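Hydroxyethylphosphonate dioxygenase (Streptomyces albus, PDB 6B9R) catalyses the iron(II)-dependent oxidation of 2-hydroxyethylphosphonate with dioxygen, cleaving its carbon-carbon bond to give hydroxymethylphosphonate. Local coordinates at the interface of chains A and B. Residues are numbered along the deposited sequence; one frame, centred on the assembly and turned at random. Chains: chain A/B, Hydroxyethylphosphonate dioxygenase.

The interface of chains A and B. Residues chain A 212, 220, 228, 231; chain B 423, 427, 431, 442.
A:Leu220, on helix 215-223, packs against B:Ala423, B:Val427, B:Leu431 and B:Tyr442. This helix-packed, mainly apolar patch is part of the two-fold interface between two copies of a cupin-type, non-haem iron dioxygenase; its twin has the chains exchanged, and the deposited assembly is a dimer. The two methyls of A:Leu220 divide the work. CD1 packs against CG1 of B:Val427, 4.0 Å away, and CD1 of B:Leu431, and roughly at right angles to both it meets the edge of the tyrosine ring, in its plane, at CE2 and the OH. The flank of CD2 lies 4.0 Å from the methyl CB of B:Ala423, in the loop that leads into helix 425-433. With chi1 at -68°, CG of A:Leu220 lies beside its own backbone N and anti to the carbonyl carbon, a setting from which the branch reaches both groups.

The same hydroxyl end of the ring also makes the polar link. The phenol OH of B:Tyr442, on helix 439-443, donates a 2.6 Å hydrogen bond to the backbone O of A:Leu212 in 3-10 helix 210-212. The hydroxyl approaches in the carbonyl plane, on a lone pair, at a C=O...O angle of 135°. Whereas A:Leu220 sits at the ring edge, methyl CD2 of A:Leu212 lies over one face at the hydroxyl end, 3.6 Å from CZ. A phenylalanine in place of B:Tyr442 would probably keep much of the ring packing but leave the carbonyl of A:Leu212 without its hydroxyl partner across the interface.

B:Leu431 bridges the patch by its two branches: CD2 lies alongside CD2 of A:Leu212 at 3.9 Å, while CD1 reaches A:Thr228. There the nearer neighbour of CD1 is the threonine backbone O, a plain contact at 3.8 Å, with methyl CG2 beside it at 4.1 Å. The leucine and threonine side chains cross at about a right angle.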
loop_
_atom_site.group_PDB
_atom_site.type_symbol
_atom_site.label_atom_id
_atom_site.label_comp_id
_atom_site.label_asym_id
_atom_site.label_seq_id
_atom_site.Cartn_x
_atom_site.Cartn_y
_atom_site.Cartn_z
ATOM N N LEU A 212 6.527 -1.507 3.126
ATOM C CA LEU A 212 6.730 -1.772 4.552
ATOM C C LEU A 212 6.515 -0.530 5.405
ATOM O O LEU A 212 6.048 -0.627 6.548
ATOM C CB LEU A 212 8.144 -2.308 4.802
ATOM C CG LEU A 212 8.387 -3.809 4.846
ATOM C CD1 LEU A 212 9.869 -4.075 5.148
ATOM C CD2 LEU A 212 7.502 -4.475 5.877
ATOM N N LEU A 220 0.227 -2.767 11.396
ATOM C CA LEU A 220 0.850 -3.929 12.014
ATOM C C LEU A 220 1.342 -3.623 13.419
ATOM O O LEU A 220 1.303 -4.496 14.296
ATOM C CB LEU A 220 1.993 -4.412 11.135
ATOM C CG LEU A 220 1.525 -5.007 9.809
ATOM C CD1 LEU A 220 2.727 -5.266 8.912
ATOM C CD2 LEU A 220 0.752 -6.286 10.049
ATOM N N THR A 228 1.898 -9.985 13.618
ATOM C CA THR A 228 2.704 -9.533 12.488
ATOM C C THR A 228 3.591 -10.654 11.966
ATOM O O THR A 228 3.626 -10.924 10.760
ATOM C CB THR A 228 3.537 -8.314 12.898
ATOM O OG1 THR A 228 2.657 -7.218 13.154
ATOM C CG2 THR A 228 4.483 -7.916 11.791
ATOM N N LEU A 231 1.749 -13.122 9.790
ATOM C CA LEU A 231 1.381 -12.735 8.433
ATOM C C LEU A 231 2.523 -12.884 7.432
ATOM O O LEU A 231 2.280 -12.783 6.225
ATOM C CB LEU A 231 0.874 -11.290 8.423
ATOM C CG LEU A 231 -0.322 -11.069 9.345
ATOM C CD1 LEU A 231 -0.774 -9.621 9.310
ATOM C CD2 LEU A 231 -1.454 -11.989 8.949
ATOM N N ALA B 423 -1.419 -4.514 5.144
ATOM C CA ALA B 423 -0.453 -5.602 4.964
ATOM C C ALA B 423 -0.864 -6.385 3.717
ATOM O O ALA B 423 -1.572 -7.394 3.769
ATOM C CB ALA B 423 -0.388 -6.487 6.203
ATOM N N VAL B 427 3.696 -6.577 1.266
ATOM C CA VAL B 427 4.136 -6.388 2.647
ATOM C C VAL B 427 4.468 -7.735 3.278
ATOM O O VAL B 427 5.478 -7.885 3.975
ATOM C CB VAL B 427 3.062 -5.645 3.466
ATOM C CG1 VAL B 427 3.394 -5.715 4.944
ATOM C CG2 VAL B 427 2.938 -4.180 3.015
ATOM N N LEU B 431 7.872 -9.050 4.982
ATOM C CA LEU B 431 7.993 -9.597 6.331
ATOM C C LEU B 431 8.667 -10.962 6.310
ATOM O O LEU B 431 9.464 -11.281 7.199
ATOM C CB LEU B 431 6.621 -9.696 6.994
ATOM C CG LEU B 431 5.874 -8.388 7.252
ATOM C CD1 LEU B 431 4.490 -8.676 7.808
ATOM C CD2 LEU B 431 6.675 -7.513 8.202
ATOM N N TYR B 442 10.793 -3.404 13.747
ATOM C CA TYR B 442 9.923 -2.859 12.715
ATOM C C TYR B 442 8.665 -2.261 13.335
ATOM O O TYR B 442 8.212 -1.180 12.938
ATOM C CB TYR B 442 9.580 -3.956 11.708
ATOM C CG TYR B 442 8.463 -3.600 10.757
ATOM C CD1 TYR B 442 8.571 -2.506 9.906
ATOM C CD2 TYR B 442 7.304 -4.353 10.705
ATOM C CE1 TYR B 442 7.549 -2.173 9.030
ATOM C CE2 TYR B 442 6.284 -4.028 9.821
ATOM C CZ TYR B 442 6.417 -2.939 8.992
ATOM O OH TYR B 442 5.403 -2.616 8.121
#